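Local structure of xylooligosaccharide oxidase (Myceliophthora thermophila, 5L6G) at residues Val77-Ala81 / Glu484-Tyr488. The protein oxidises the C1 hydroxyl of xylooligosaccharides and related sugars to lactones with a bicovalently bound FAD, reducing molecular oxygen to hydrogen peroxide. Sequence-based numbering, arbitrary orientation.
Sequences VLCAA and ELFYY
The carbonyl oxygen of V77 accepts the helical hydrogen bond from A81, with A81 N at 3.0 Å from V77 O. L485 packs against both ends of this bond through its two methyls. L485 CD1 lies 3.8 Å from A81 N. L485 CD2 lies near V77 O and also meets V77 CG1 at 3.6 Å, the closest apolar approach between the segments. L485 CD1 further touches A80 CB at 3.9 Å. The CB of L485 points at the helix. CG stands anti to the backbone N (chi1 -176°), which carries both methyls on to it. V77 splits its two methyls between neighbours. CG1 takes L485, while V77 CG2 comes to the edge of the F486 ring, roughly level with it, 4.2 Å from F486 CE1. One face of that ring receives L485 CD2, above its outer part rather than its centre.

This buried packing joins helix 70-83 of the PCMH-type FAD-binding region to a loop of the C-terminal berberine-like region, so segments about 400 residues apart meet. The loop makes a type I turn from E484 to Y487. D481 accepts hydrogen bonds from the backbone N of L485 (at OD1) and of F486 (at OD2), and L485 also makes a backbone hydrogen bond with A87. An alanine at L485 would probably leave V77 CG1 and A80 without their partner in the loop and open a gap beside one face of the F486 ring. I219 of strand 219-229 touches both V77 and F486. The F486 side chain lies about 7 Å from the bound FAD at the nearest atoms.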
ATOM      1  N   VAL A  77      -6.067   0.025 -23.949  1.00 14.83           N
ATOM      2  CA  VAL A  77      -5.491   1.356 -23.793  1.00 14.95           C
ATOM      3  C   VAL A  77      -5.688   2.196 -25.060  1.00 15.74           C
ATOM      4  O   VAL A  77      -6.125   3.358 -24.995  1.00 15.49           O
ATOM      5  CB  VAL A  77      -4.008   1.275 -23.448  1.00 14.96           C
ATOM      6  CG1 VAL A  77      -3.322   2.631 -23.630  1.00 15.18           C
ATOM      7  CG2 VAL A  77      -3.847   0.780 -22.016  1.00 14.42           C
ATOM      8  N   LEU A  78      -5.392   1.601 -26.214  1.00 16.27           N
ATOM      9  CA  LEU A  78      -5.527   2.314 -27.466  1.00 17.21           C
ATOM     10  C   LEU A  78      -6.963   2.745 -27.718  1.00 17.18           C
ATOM     11  O   LEU A  78      -7.203   3.839 -28.260  1.00 17.45           O
ATOM     12  CB  LEU A  78      -5.059   1.441 -28.611  1.00 18.39           C
ATOM     13  CG  LEU A  78      -3.550   1.314 -28.695  1.00 19.32           C
ATOM     14  CD1 LEU A  78      -3.165   0.054 -29.473  1.00 20.48           C
ATOM     15  CD2 LEU A  78      -2.972   2.559 -29.367  1.00 20.30           C
ATOM     16  N   CYS A  79      -7.902   1.890 -27.315  1.00 16.64           N
ATOM     17  CA  CYS A  79      -9.319   2.178 -27.500  1.00 16.87           C
ATOM     18  C   CYS A  79      -9.735   3.412 -26.704  1.00 16.33           C
ATOM     19  O   CYS A  79     -10.407   4.299 -27.230  1.00 16.46           O
ATOM     20  CB  CYS A  79     -10.177   0.968 -27.140  1.00 16.91           C
ATOM     21  SG  CYS A  79     -10.407  -0.108 -28.562  1.00 17.70           S
ATOM     22  N   ALA A  80      -9.313   3.457 -25.447  1.00 15.55           N
ATOM     23  CA  ALA A  80      -9.536   4.618 -24.599  1.00 15.22           C
ATOM     24  C   ALA A  80      -8.966   5.862 -25.234  1.00 15.36           C
ATOM     25  O   ALA A  80      -9.618   6.894 -25.250  1.00 15.43           O
ATOM     26  CB  ALA A  80      -8.919   4.418 -23.238  1.00 14.66           C
ATOM     27  N   ALA A  81      -7.741   5.769 -25.724  1.00 15.51           N
ATOM     28  CA  ALA A  81      -7.101   6.908 -26.375  1.00 16.28           C
ATOM     29  C   ALA A  81      -7.873   7.354 -27.620  1.00 17.27           C
ATOM     30  O   ALA A  81      -8.102   8.544 -27.809  1.00 17.55           O
ATOM     31  CB  ALA A  81      -5.674   6.577 -26.752  1.00 16.33           C
ATOM     32  N   GLU A 484      -2.711  12.577 -20.245  1.00 15.11           N
ATOM     33  CA  GLU A 484      -3.294  12.092 -19.003  1.00 14.64           C
ATOM     34  C   GLU A 484      -4.387  11.073 -19.253  1.00 14.26           C
ATOM     35  O   GLU A 484      -5.477  11.129 -18.668  1.00 13.70           O
ATOM     36  CB  GLU A 484      -3.830  13.232 -18.138  1.00 15.21           C
ATOM     37  CG  GLU A 484      -2.791  14.294 -17.814  1.00 15.94           C
ATOM     38  CD  GLU A 484      -3.301  15.271 -16.792  1.00 16.36           C
ATOM     39  OE1 GLU A 484      -3.491  14.867 -15.640  1.00 16.78           O
ATOM     40  OE2 GLU A 484      -3.539  16.427 -17.152  1.00 17.21           O
ATOM     41  N   LEU A 485      -4.091  10.133 -20.132  1.00 14.23           N
ATOM     42  CA  LEU A 485      -4.995   9.022 -20.348  1.00 14.35           C
ATOM     43  C   LEU A 485      -5.299   8.283 -19.052  1.00 13.69           C
ATOM     44  O   LEU A 485      -6.433   7.846 -18.833  1.00 13.41           O
ATOM     45  CB  LEU A 485      -4.422   8.038 -21.369  1.00 14.78           C
ATOM     46  CG  LEU A 485      -5.369   6.890 -21.708  1.00 15.31           C
ATOM     47  CD1 LEU A 485      -6.546   7.420 -22.501  1.00 15.92           C
ATOM     48  CD2 LEU A 485      -4.667   5.812 -22.506  1.00 16.05           C
ATOM     49  N   PHE A 486      -4.287   8.141 -18.203  1.00 13.44           N
ATOM     50  CA  PHE A 486      -4.431   7.397 -16.948  1.00 13.03           C
ATOM     51  C   PHE A 486      -4.860   8.263 -15.766  1.00 13.02           C
ATOM     52  O   PHE A 486      -4.574   7.941 -14.622  1.00 12.76           O
ATOM     53  CB  PHE A 486      -3.124   6.666 -16.644  1.00 13.09           C
ATOM     54  CG  PHE A 486      -2.714   5.715 -17.731  1.00 13.23           C
ATOM     55  CD1 PHE A 486      -3.545   4.657 -18.086  1.00 13.64           C
ATOM     56  CD2 PHE A 486      -1.515   5.867 -18.394  1.00 13.62           C
ATOM     57  CE1 PHE A 486      -3.179   3.756 -19.085  1.00 13.70           C
ATOM     58  CE2 PHE A 486      -1.145   4.983 -19.395  1.00 14.04           C
ATOM     59  CZ  PHE A 486      -1.974   3.926 -19.740  1.00 14.20           C
ATOM     60  N   TYR A 487      -5.603   9.318 -16.065  1.00 13.33           N
ATOM     61  CA  TYR A 487      -6.033  10.291 -15.085  1.00 13.50           C
ATOM     62  C   TYR A 487      -6.861   9.651 -13.994  1.00 12.81           C
ATOM     63  O   TYR A 487      -7.675   8.778 -14.248  1.00 12.26           O
ATOM     64  CB  TYR A 487      -6.867  11.396 -15.771  1.00 14.43           C
ATOM     65  CG  TYR A 487      -7.518  12.309 -14.771  1.00 14.97           C
ATOM     66  CD1 TYR A 487      -6.808  13.349 -14.207  1.00 15.14           C
ATOM     67  CD2 TYR A 487      -8.820  12.071 -14.316  1.00 15.19           C
ATOM     68  CE1 TYR A 487      -7.379  14.175 -13.265  1.00 15.61           C
ATOM     69  CE2 TYR A 487      -9.404  12.896 -13.372  1.00 15.40           C
ATOM     70  CZ  TYR A 487      -8.669  13.936 -12.832  1.00 15.77           C
ATOM     71  OH  TYR A 487      -9.211  14.768 -11.875  1.00 16.09           O
ATOM     72  N   TYR A 488      -6.618  10.095 -12.769  1.00 12.56           N
ATOM     73  CA  TYR A 488      -7.551   9.940 -11.682  1.00 12.39           C
ATOM     74  C   TYR A 488      -7.379  11.187 -10.824  1.00 12.43           C
ATOM     75  O   TYR A 488      -6.439  11.935 -11.046  1.00 12.51           O
ATOM     76  CB  TYR A 488      -7.357   8.645 -10.911  1.00 12.12           C
ATOM     77  CG  TYR A 488      -6.001   8.417 -10.296  1.00 11.86           C
ATOM     78  CD1 TYR A 488      -4.961   7.871 -11.038  1.00 12.01           C
ATOM     79  CD2 TYR A 488      -5.787   8.675  -8.967  1.00 11.71           C
ATOM     80  CE1 TYR A 488      -3.719   7.598 -10.458  1.00 11.88           C
ATOM     81  CE2 TYR A 488      -4.553   8.418  -8.383  1.00 11.70           C
ATOM     82  CZ  TYR A 488      -3.522   7.888  -9.135  1.00 11.54           C
ATOM     83  OH  TYR A 488      -2.314   7.614  -8.507  1.00 11.82           O
TER